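Local coordinates for protein putative retaining b-glycosidase (Saccharophagus degradans, PDB 5A95) that probably hydrolyses mixed-linkage beta-1,3-1,4-glucans as a retaining beta-glucanase of glycoside hydrolase family 5, subfamily 26, at residues Arg128-Leu133 and Val178-Val183; Val71-Thr76 and Glu91-Asn96; Lys87-Glu92 and Asn342-Thr347; Phe280-Tyr285 and Lys323-Thr328. The protein carries 1 engineered substitution. All coordinates share one frame; numbering follows the deposited sequence. Where two conformers were deposited one is given.

In the fold
The four contacts sit round one (beta/alpha)8 barrel, the fold of glycoside hydrolase family 5, and together illustrate how its outer helices and loops are packed on one another and on the central strands. Along the chain contact 2 closes first, contact 1 follows and contact 4 comes later; contact 3 spans both 1 and 4, pairing an early helix with a late loop. Contacts 2 and 3 share helix 87-96, their centres about 7 Å apart, and that helix also packs on helix 116-133 of contact 1, where Lys87 and Asp132 form a salt bridge. Contact 4 lies about 23 Å from contact 2, centre to centre, yet strands 65-72 and 326-329 are sheet neighbours, closing the barrel.

Contact 1: Arg128-Leu133 and Val178-Val183; sequences RWANDL and VPTVAV. With MG (magnesium ion), chain G.
Ala130 is the first residue of Arg128-Leu133 to meet the other segment: its CB rests 3.7 Å from CG2 of Thr180. In this (beta/alpha)8 barrel the C-terminal end of helix 116-133 packs on the loop that leads into strand 181-185. One residue on, Asn131 crosses the Thr180 side chain at about a right angle, its CB 3.4 Å from Thr180 OG1. The Asn131 amide turns to other partners, OD1 taking the backbone N of Lys46 and ND2 reaching OE1 of Gln48. That same Gln48 oxygen is hydrogen-bonded to Thr180 OG1, which tethers both buried side chains to one group. With chi1 at -52° Thr180 places OG1 beside its own backbone N and sends CG2 to the helix. A valine in its place would probably leave Gln48 OE1 without its hydroxyl partner, with Asn131 ND2 still bonded to it. On either side of Thr180 in sequence, the backbone carbonyls of Val178 and Val181 bind a magnesium ion, which three waters also coordinate. Val178 O and Val181 O each lie 2.3 Å from the magnesium, and one of the waters, 2.5 Å from the metal, also accepts a weak hydrogen bond from Val178 N.

Contact 2: Val71-Thr76 and Glu91-Asn96; sequences VNIADT and EELANN
Leu93 reaches from helix 87-96 to the end of strand 65-72 and meets Val71 there, the two side chains pointing at one another tip to tip. A single methyl of the valine is held in the fork of the leucine: Val71 CG2 lies 3.7 Å from Leu93 CD1 and equally 3.7 Å from Leu93 CD2. The valine's rotation explains this, since chi1 of -55° sets CG2 between the backbone N and the carbonyl carbon, while CG1 stands anti to the carbonyl carbon. On the helix, chi1 of -74° carries Leu93 CG anti to its carbonyl carbon and sends the fork toward the strand. Ile73, two residues beyond Val71, adds a lighter touch at a slant, its CG2 4.0 Å from Leu93 CD1. That methyl is the short branch of the isoleucine; the longer one ends at CD1, which packs on Leu89 and Phe90 of the same helix. Ile102 of the neighbouring strand 101-106 lies against both Ile73 and Leu93 and continues the apolar layer. This is the strand-to-helix interface of a (beta/alpha)8 barrel, here between strand 65-72 and helix 87-96. Between Val71 and Ile73, Asn72 points away from the helix, and its amide is hydrogen-bonded to Arg103, Thr290 and Val329. Across the interface itself no hydrogen bond or charge pair forms, and all three touching residues are buried, which implies that the helix is seated here by the fit of methyl groups and by the exclusion of water.

Contact 3: Lys87-Glu92 and Asn342-Thr347; sequences KSLFEE and NDWDFT
The carboxylate of Glu92 is stacked against the ring of Phe346, toward CD2, and gripped at both oxygens: OE1 accepts from ND2 of Asn96, one turn on in the helix, and OE2 from NE1 of Trp97. Its plane is only 6° from that of the phenyl ring, with CD 3.4 Å from Phe346 CD2, and the two bonds limit its turning. The methylene before it sits more centrally, Glu92 CG lying 3.5 Å from the ring centroid and 11° off the normal, a CH-pi contact. The chain arrives there because CG is anti to the backbone N (chi1 169°) and the side chain then bends at chi2. On the opposite face of the ring the carbonyl oxygen of Trp344 stands 3.6 Å above the centre, so the phenyl group is sandwiched between its own loop and the helix. Segment Asn342-Thr347 belongs to the loop between strand 326-329 and helix 350-363 of the (beta/alpha)8 barrel, and this contact joins that late loop to helix 87-96, early in the chain. The loop is folded by a type I beta turn from Asp343 to Phe346. Replacing Phe346 by an alanine would probably open a gap between Glu92 and the Trp344 carbonyl and leave the glutamate methylenes without their aromatic cover. Nearer the barrel, Leu89 CD1 approaches Trp344 CZ3 at 3.8 Å, crossing the indole obliquely, and both residues also lean on Leu79 of helix 76-81.

Contact 4: Phe280-Tyr285 and Lys323-Thr328; sequences FAADTY and KGVSYT
Lys323 and Asp283 form a salt bridge, with NZ 3.0 Å from OD1. The ammonium group comes in on the syn side of that oxygen, 22° out of the carboxylate plane. To get there the lysine does not extend but folds: its chain turns at both chi2 and chi3, each -65°, and so brings NZ back over the loop. Asp275 of helix 267-279 forms a second salt bridge with the same nitrogen, which places the lysine between two carboxylates and would be expected to stabilise its positive charge. A water links the two backbones, donating to Lys323 O at 2.7 Å and more weakly to Ala282 O, whose oxygen also accepts from ND2 of Asn56. The contact joins two neighbouring approaches to the (beta/alpha)8 barrel: Phe280-Tyr285 lies between helix 267-279 and strand 287-289, while Lys323 ends helix 312-323 just before strand 326-329. That helix finishes in a Schellman motif with Gly324, at positive phi, as its C-prime residue, and the chain then turns into the strand. Further in, the packing is apolar. Ala282 presents CB to Val325 CG2 at 3.8 Å, the valine methyl that stands beside its own backbone N, and the same CB is 4.1 Å from Lys323 O. Val287, on the strand that follows the loop, touches both Ala282 and Val325.

Contact 1: Arg128-Leu133 and Val178-Val183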
# COMPACT_ATOMS: atom_id res chain seq x y z
N ARG A 128 -25.57 -22.08 -0.56
CA ARG A 128 -26.37 -23.28 -0.70
C ARG A 128 -27.52 -23.30 0.32
O ARG A 128 -28.66 -23.60 -0.02
CB ARG A 128 -25.51 -24.52 -0.55
CG ARG A 128 -24.62 -24.76 -1.75
CD ARG A 128 -23.99 -26.15 -1.71
NE ARG A 128 -22.95 -26.20 -0.68
CZ ARG A 128 -21.68 -25.83 -0.86
NH1 ARG A 128 -21.26 -25.41 -2.05
NH2 ARG A 128 -20.81 -25.90 0.14
N TRP A 129 -27.19 -22.96 1.56
CA TRP A 129 -28.21 -22.95 2.61
C TRP A 129 -29.31 -21.94 2.30
O TRP A 129 -30.50 -22.25 2.41
CB TRP A 129 -27.59 -22.60 3.96
CG TRP A 129 -26.57 -23.55 4.47
CD1 TRP A 129 -26.41 -24.87 4.13
CD2 TRP A 129 -25.57 -23.26 5.44
NE1 TRP A 129 -25.35 -25.38 4.80
CE2 TRP A 129 -24.81 -24.43 5.63
CE3 TRP A 129 -25.23 -22.12 6.16
CZ2 TRP A 129 -23.74 -24.48 6.51
CZ3 TRP A 129 -24.17 -22.16 7.03
CH2 TRP A 129 -23.43 -23.33 7.19
N ALA A 130 -28.90 -20.72 1.97
CA ALA A 130 -29.86 -19.67 1.68
C ALA A 130 -30.72 -20.06 0.47
O ALA A 130 -31.94 -19.88 0.48
CB ALA A 130 -29.13 -18.35 1.44
N ASN A 131 -30.09 -20.53 -0.60
CA ASN A 131 -30.85 -20.95 -1.78
C ASN A 131 -31.83 -22.08 -1.46
O ASN A 131 -32.95 -22.08 -1.96
CB ASN A 131 -29.90 -21.33 -2.89
CG ASN A 131 -30.59 -21.93 -4.08
OD1 ASN A 131 -30.52 -23.15 -4.28
ND2 ASN A 131 -31.28 -21.12 -4.85
N ASP A 132 -31.41 -23.03 -0.63
CA ASP A 132 -32.29 -24.14 -0.26
C ASP A 132 -33.56 -23.62 0.43
O ASP A 132 -34.63 -24.20 0.28
CB ASP A 132 -31.55 -25.14 0.64
CG ASP A 132 -32.33 -26.42 0.85
OD1 ASP A 132 -32.82 -26.98 -0.16
OD2 ASP A 132 -32.46 -26.87 2.02
N LEU A 133 -33.42 -22.50 1.14
CA LEU A 133 -34.52 -21.92 1.89
C LEU A 133 -35.22 -20.77 1.18
O LEU A 133 -36.20 -20.24 1.69
CB LEU A 133 -33.96 -21.39 3.23
CG LEU A 133 -33.53 -22.49 4.19
CD1 LEU A 133 -32.53 -21.99 5.22
CD2 LEU A 133 -34.74 -23.13 4.87
N VAL A 178 -25.39 -15.75 -9.78
CA VAL A 178 -25.96 -16.43 -8.61
C VAL A 178 -27.04 -15.51 -8.01
O VAL A 178 -26.73 -14.48 -7.38
CB VAL A 178 -24.91 -16.79 -7.56
CG1 VAL A 178 -25.53 -17.39 -6.31
CG2 VAL A 178 -23.87 -17.76 -8.11
N PRO A 179 -28.32 -15.86 -8.19
CA PRO A 179 -29.38 -14.96 -7.69
C PRO A 179 -29.39 -14.81 -6.17
O PRO A 179 -29.77 -13.77 -5.65
CB PRO A 179 -30.67 -15.64 -8.17
CG PRO A 179 -30.28 -17.05 -8.42
CD PRO A 179 -28.89 -17.00 -8.93
N THR A 180 -28.99 -15.86 -5.47
CA THR A 180 -29.04 -15.89 -4.01
C THR A 180 -28.22 -14.75 -3.40
O THR A 180 -28.58 -14.24 -2.37
CB THR A 180 -28.47 -17.23 -3.53
OG1 THR A 180 -29.14 -18.28 -4.22
CG2 THR A 180 -28.61 -17.41 -2.06
N VAL A 181 -27.10 -14.43 -4.05
CA VAL A 181 -26.20 -13.39 -3.57
C VAL A 181 -26.66 -12.09 -4.24
O VAL A 181 -26.44 -11.89 -5.41
CB VAL A 181 -24.74 -13.73 -3.89
CG1 VAL A 181 -23.84 -12.64 -3.37
CG2 VAL A 181 -24.33 -15.07 -3.26
N ALA A 182 -27.35 -11.24 -3.48
CA ALA A 182 -28.09 -10.14 -4.06
C ALA A 182 -27.37 -8.81 -4.01
O ALA A 182 -27.50 -8.01 -4.93
CB ALA A 182 -29.45 -10.02 -3.43
N VAL A 183 -26.69 -8.52 -2.90
CA VAL A 183 -26.19 -7.17 -2.61
C VAL A 183 -24.74 -7.27 -2.16
O VAL A 183 -24.38 -8.12 -1.32
CB VAL A 183 -27.03 -6.52 -1.49
CG1 VAL A 183 -26.50 -5.14 -1.14
CG2 VAL A 183 -28.49 -6.44 -1.87
MG MG G . -25.90 -12.37 -7.57
O HOH W 1 -25.25 -12.58 -9.93
O HOH W 2 -27.16 -10.64 -8.57
O HOH W 3 -23.69 -12.71 -7.09

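Contact 2: Val71-Thr76 and Glu91-Asn96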
# COMPACT_ATOMS: atom_id res chain seq x y z
N VAL A 71 -31.88 -10.25 9.02
CA VAL A 71 -30.96 -10.07 10.12
C VAL A 71 -29.51 -10.20 9.65
O VAL A 71 -29.23 -10.86 8.65
CB VAL A 71 -31.18 -11.08 11.26
CG1 VAL A 71 -32.62 -11.04 11.74
CG2 VAL A 71 -30.83 -12.50 10.85
N ASN A 72 -28.62 -9.57 10.41
CA ASN A 72 -27.21 -9.93 10.47
C ASN A 72 -27.03 -11.17 11.31
O ASN A 72 -27.72 -11.33 12.33
CB ASN A 72 -26.43 -8.81 11.15
CG ASN A 72 -26.24 -7.61 10.26
OD1 ASN A 72 -25.28 -7.55 9.52
ND2 ASN A 72 -27.18 -6.67 10.30
N ILE A 73 -26.06 -11.99 10.94
CA ILE A 73 -25.45 -12.95 11.84
C ILE A 73 -24.01 -12.50 12.03
O ILE A 73 -23.57 -11.53 11.40
CB ILE A 73 -25.56 -14.39 11.32
CG1 ILE A 73 -24.89 -14.53 9.95
CG2 ILE A 73 -27.02 -14.84 11.29
CD1 ILE A 73 -24.83 -15.96 9.44
N ALA A 74 -23.30 -13.15 12.94
CA ALA A 74 -21.91 -12.80 13.18
C ALA A 74 -21.00 -13.22 12.01
O ALA A 74 -21.39 -13.98 11.13
CB ALA A 74 -21.40 -13.39 14.50
N ASP A 75 -19.75 -12.74 12.05
CA ASP A 75 -18.74 -13.18 11.11
C ASP A 75 -18.60 -14.71 11.11
O ASP A 75 -18.67 -15.36 12.15
CB ASP A 75 -17.39 -12.53 11.47
CG ASP A 75 -16.26 -13.00 10.61
OD1 ASP A 75 -15.61 -14.00 10.99
OD2 ASP A 75 -15.96 -12.34 9.59
N THR A 76 -18.38 -15.26 9.92
CA THR A 76 -18.28 -16.70 9.72
C THR A 76 -17.23 -17.31 10.64
O THR A 76 -17.46 -18.36 11.22
CB THR A 76 -17.93 -16.97 8.24
OG1 THR A 76 -18.97 -16.45 7.40
CG2 THR A 76 -17.74 -18.44 7.96
N GLU A 91 -31.89 -22.15 8.81
CA GLU A 91 -33.23 -22.76 8.86
C GLU A 91 -34.09 -22.11 9.95
O GLU A 91 -35.28 -21.82 9.72
CB GLU A 91 -33.12 -24.26 9.16
CG GLU A 91 -32.49 -25.04 8.02
CD GLU A 91 -32.30 -26.51 8.36
OE1 GLU A 91 -31.52 -26.87 9.29
OE2 GLU A 91 -32.93 -27.31 7.68
N GLU A 92 -33.51 -21.87 11.12
CA GLU A 92 -34.26 -21.23 12.20
C GLU A 92 -34.77 -19.86 11.73
O GLU A 92 -35.92 -19.49 11.93
CB GLU A 92 -33.36 -21.06 13.41
CG GLU A 92 -33.93 -20.16 14.50
CD GLU A 92 -35.15 -20.72 15.22
OE1 GLU A 92 -35.49 -21.92 15.03
OE2 GLU A 92 -35.73 -19.97 16.02
N LEU A 93 -33.89 -19.10 11.11
CA LEU A 93 -34.25 -17.77 10.68
C LEU A 93 -35.33 -17.76 9.60
O LEU A 93 -36.30 -16.98 9.68
CB LEU A 93 -33.00 -17.04 10.19
CG LEU A 93 -32.08 -16.60 11.32
CD1 LEU A 93 -30.70 -16.20 10.80
CD2 LEU A 93 -32.72 -15.44 12.09
N ALA A 94 -35.14 -18.58 8.57
CA ALA A 94 -36.08 -18.63 7.46
C ALA A 94 -37.42 -19.21 7.91
O ALA A 94 -38.50 -18.71 7.53
CB ALA A 94 -35.52 -19.43 6.31
N ASN A 95 -37.37 -20.26 8.71
CA ASN A 95 -38.60 -20.97 9.07
C ASN A 95 -39.40 -20.34 10.19
O ASN A 95 -40.62 -20.44 10.21
CB ASN A 95 -38.32 -22.42 9.44
CG ASN A 95 -37.75 -23.23 8.29
OD1 ASN A 95 -37.97 -22.91 7.13
ND2 ASN A 95 -37.01 -24.28 8.62
N ASN A 96 -38.70 -19.73 11.14
CA ASN A 96 -39.32 -19.24 12.37
C ASN A 96 -39.26 -17.74 12.65
O ASN A 96 -40.00 -17.25 13.49
CB ASN A 96 -38.74 -19.97 13.57
CG ASN A 96 -39.11 -21.44 13.59
OD1 ASN A 96 -40.16 -21.84 13.09
ND2 ASN A 96 -38.25 -22.25 14.19

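Contact 3: Lys87-Glu92 and Asn342-Thr347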
# COMPACT_ATOMS: atom_id res chain seq x y z
N LYS A 87 -26.06 -25.02 9.10
CA LYS A 87 -27.30 -24.87 8.38
C LYS A 87 -28.47 -24.54 9.28
O LYS A 87 -29.35 -23.78 8.89
CB LYS A 87 -27.59 -26.12 7.55
CG LYS A 87 -28.81 -25.94 6.69
CD LYS A 87 -29.01 -27.02 5.66
CE LYS A 87 -30.22 -26.69 4.81
NZ LYS A 87 -30.42 -27.67 3.73
N SER A 88 -28.49 -25.12 10.48
CA SER A 88 -29.62 -24.97 11.40
C SER A 88 -29.86 -23.50 11.75
O SER A 88 -30.99 -23.11 12.06
CB SER A 88 -29.40 -25.77 12.68
OG SER A 88 -28.25 -25.32 13.39
N LEU A 89 -28.81 -22.68 11.71
CA LEU A 89 -28.95 -21.25 11.96
C LEU A 89 -29.83 -20.59 10.86
O LEU A 89 -30.74 -19.80 11.16
CB LEU A 89 -27.57 -20.60 11.99
CG LEU A 89 -27.50 -19.08 12.11
CD1 LEU A 89 -28.30 -18.58 13.30
CD2 LEU A 89 -26.04 -18.64 12.14
N PHE A 90 -29.54 -20.91 9.60
CA PHE A 90 -30.30 -20.34 8.48
C PHE A 90 -31.74 -20.86 8.50
O PHE A 90 -32.69 -20.10 8.25
CB PHE A 90 -29.65 -20.67 7.14
CG PHE A 90 -28.42 -19.84 6.82
CD1 PHE A 90 -27.47 -19.54 7.78
CD2 PHE A 90 -28.22 -19.41 5.53
CE1 PHE A 90 -26.34 -18.77 7.46
CE2 PHE A 90 -27.11 -18.65 5.20
CZ PHE A 90 -26.16 -18.35 6.16
N GLU A 91 -31.89 -22.15 8.81
CA GLU A 91 -33.23 -22.76 8.86
C GLU A 91 -34.09 -22.11 9.95
O GLU A 91 -35.28 -21.82 9.72
CB GLU A 91 -33.12 -24.26 9.16
CG GLU A 91 -32.49 -25.04 8.02
CD GLU A 91 -32.30 -26.51 8.36
OE1 GLU A 91 -31.52 -26.87 9.29
OE2 GLU A 91 -32.93 -27.31 7.68
N GLU A 92 -33.51 -21.87 11.12
CA GLU A 92 -34.26 -21.23 12.20
C GLU A 92 -34.77 -19.86 11.73
O GLU A 92 -35.92 -19.49 11.93
CB GLU A 92 -33.36 -21.06 13.41
CG GLU A 92 -33.93 -20.16 14.50
CD GLU A 92 -35.15 -20.72 15.22
OE1 GLU A 92 -35.49 -21.92 15.03
OE2 GLU A 92 -35.73 -19.97 16.02
N ASN A 342 -30.72 -14.50 23.34
CA ASN A 342 -29.96 -14.60 24.58
C ASN A 342 -29.09 -15.84 24.62
O ASN A 342 -28.20 -15.94 25.48
CB ASN A 342 -30.91 -14.65 25.78
CG ASN A 342 -31.82 -13.44 25.86
OD1 ASN A 342 -31.47 -12.35 25.43
ND2 ASN A 342 -32.96 -13.62 26.50
N ASP A 343 -29.36 -16.78 23.72
CA ASP A 343 -28.69 -18.08 23.72
C ASP A 343 -28.86 -18.76 22.37
O ASP A 343 -29.65 -18.31 21.56
CB ASP A 343 -29.27 -18.97 24.83
CG ASP A 343 -30.78 -19.10 24.74
OD1 ASP A 343 -31.28 -19.46 23.66
OD2 ASP A 343 -31.47 -18.83 25.75
N TRP A 344 -28.14 -19.86 22.13
CA TRP A 344 -28.26 -20.57 20.87
C TRP A 344 -29.50 -21.47 20.75
O TRP A 344 -29.72 -22.10 19.74
CB TRP A 344 -26.96 -21.29 20.52
CG TRP A 344 -25.91 -20.37 19.97
CD1 TRP A 344 -24.69 -20.12 20.49
CD2 TRP A 344 -26.02 -19.56 18.79
NE1 TRP A 344 -24.00 -19.24 19.70
CE2 TRP A 344 -24.81 -18.87 18.65
CE3 TRP A 344 -27.01 -19.38 17.84
CZ2 TRP A 344 -24.57 -18.00 17.60
CZ3 TRP A 344 -26.79 -18.49 16.80
CH2 TRP A 344 -25.57 -17.82 16.69
N ASP A 345 -30.34 -21.48 21.79
CA ASP A 345 -31.72 -21.97 21.68
C ASP A 345 -32.70 -20.92 21.12
O ASP A 345 -33.89 -21.19 20.98
CB ASP A 345 -32.22 -22.57 23.01
CG ASP A 345 -31.42 -23.78 23.44
OD1 ASP A 345 -30.82 -24.46 22.56
OD2 ASP A 345 -31.40 -24.05 24.65
N PHE A 346 -32.17 -19.75 20.77
CA PHE A 346 -32.91 -18.69 20.08
C PHE A 346 -33.93 -17.99 20.97
O PHE A 346 -34.89 -17.38 20.48
CB PHE A 346 -33.54 -19.18 18.76
CG PHE A 346 -32.60 -19.97 17.90
CD1 PHE A 346 -31.46 -19.39 17.38
CD2 PHE A 346 -32.88 -21.29 17.62
CE1 PHE A 346 -30.59 -20.14 16.60
CE2 PHE A 346 -32.03 -22.04 16.83
CZ PHE A 346 -30.90 -21.45 16.31
N THR A 347 -33.74 -18.05 22.29
CA THR A 347 -34.64 -17.29 23.18
C THR A 347 -34.47 -15.80 22.83
O THR A 347 -33.35 -15.28 22.87
CB THR A 347 -34.30 -17.48 24.65
OG1 THR A 347 -34.35 -18.88 24.93
CG2 THR A 347 -35.31 -16.77 25.55

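Contact 4: Phe280-Tyr285 and Lys323-Thr328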
# COMPACT_ATOMS: atom_id res chain seq x y z
N PHE A 280 -34.71 10.47 3.02
CA PHE A 280 -35.04 11.13 1.78
C PHE A 280 -34.51 10.31 0.61
O PHE A 280 -35.07 10.35 -0.50
CB PHE A 280 -34.44 12.56 1.71
CG PHE A 280 -32.97 12.52 1.45
CD1 PHE A 280 -32.06 12.35 2.50
CD2 PHE A 280 -32.50 12.50 0.13
CE1 PHE A 280 -30.72 12.17 2.24
CE2 PHE A 280 -31.18 12.28 -0.13
CZ PHE A 280 -30.28 12.12 0.92
N ALA A 281 -33.42 9.58 0.81
CA ALA A 281 -32.81 8.84 -0.30
C ALA A 281 -33.78 7.85 -0.92
O ALA A 281 -33.72 7.60 -2.13
CB ALA A 281 -31.53 8.16 0.16
N ALA A 282 -34.66 7.29 -0.09
CA ALA A 282 -35.60 6.26 -0.54
C ALA A 282 -36.66 6.80 -1.50
O ALA A 282 -37.38 6.01 -2.12
CB ALA A 282 -36.25 5.61 0.67
N ASP A 283 -36.76 8.12 -1.63
CA ASP A 283 -37.66 8.72 -2.62
C ASP A 283 -37.11 8.52 -4.04
O ASP A 283 -37.86 8.57 -5.00
CB ASP A 283 -37.78 10.24 -2.38
CG ASP A 283 -38.39 10.60 -1.04
OD1 ASP A 283 -39.04 9.75 -0.43
OD2 ASP A 283 -38.19 11.76 -0.59
N THR A 284 -35.81 8.29 -4.16
CA THR A 284 -35.11 8.24 -5.45
C THR A 284 -34.39 6.93 -5.74
O THR A 284 -34.32 6.49 -6.89
CB THR A 284 -34.15 9.44 -5.58
OG1 THR A 284 -34.88 10.64 -5.34
CG2 THR A 284 -33.51 9.49 -6.94
N TYR A 285 -33.85 6.31 -4.69
CA TYR A 285 -33.04 5.12 -4.79
C TYR A 285 -33.55 4.11 -3.77
O TYR A 285 -34.12 4.49 -2.76
CB TYR A 285 -31.57 5.42 -4.42
CG TYR A 285 -31.00 6.59 -5.16
CD1 TYR A 285 -30.60 6.49 -6.51
CD2 TYR A 285 -30.87 7.83 -4.55
CE1 TYR A 285 -30.08 7.59 -7.18
CE2 TYR A 285 -30.38 8.93 -5.23
CZ TYR A 285 -29.96 8.80 -6.53
OH TYR A 285 -29.49 9.90 -7.21
N LYS A 323 -41.77 4.45 4.09
CA LYS A 323 -40.81 4.76 3.05
C LYS A 323 -40.53 3.56 2.13
O LYS A 323 -39.93 3.75 1.09
CB LYS A 323 -39.48 5.28 3.67
CG LYS A 323 -39.54 6.48 4.64
CD LYS A 323 -40.01 7.77 4.00
CE LYS A 323 -39.04 8.28 2.94
NZ LYS A 323 -39.35 9.67 2.54
N GLY A 324 -40.96 2.35 2.51
CA GLY A 324 -40.64 1.13 1.81
C GLY A 324 -39.20 0.66 1.91
O GLY A 324 -38.74 -0.07 1.04
N VAL A 325 -38.53 1.04 3.00
CA VAL A 325 -37.11 0.78 3.23
C VAL A 325 -36.89 -0.67 3.65
O VAL A 325 -37.62 -1.22 4.46
CB VAL A 325 -36.58 1.79 4.28
CG1 VAL A 325 -35.22 1.40 4.82
CG2 VAL A 325 -36.50 3.19 3.63
N SER A 326 -35.86 -1.29 3.06
CA SER A 326 -35.42 -2.64 3.43
C SER A 326 -34.53 -2.59 4.67
O SER A 326 -34.01 -1.53 5.02
CB SER A 326 -34.65 -3.22 2.26
OG SER A 326 -35.48 -3.49 1.14
N TYR A 327 -34.35 -3.72 5.34
CA TYR A 327 -33.58 -3.72 6.57
C TYR A 327 -33.05 -5.08 6.97
O TYR A 327 -33.65 -6.11 6.70
CB TYR A 327 -34.40 -3.14 7.74
CG TYR A 327 -35.69 -3.84 8.01
CD1 TYR A 327 -35.75 -4.94 8.85
CD2 TYR A 327 -36.85 -3.44 7.39
CE1 TYR A 327 -36.95 -5.59 9.10
CE2 TYR A 327 -38.06 -4.08 7.63
CZ TYR A 327 -38.10 -5.16 8.47
OH TYR A 327 -39.29 -5.84 8.71
N THR A 328 -31.91 -5.06 7.67
CA THR A 328 -31.37 -6.22 8.34
C THR A 328 -30.94 -5.82 9.75
O THR A 328 -29.99 -5.05 9.94
CB THR A 328 -30.21 -6.87 7.59
OG1 THR A 328 -29.19 -5.93 7.27
CG2 THR A 328 -30.67 -7.53 6.32
O HOH W 4 -40.07 6.01 -0.41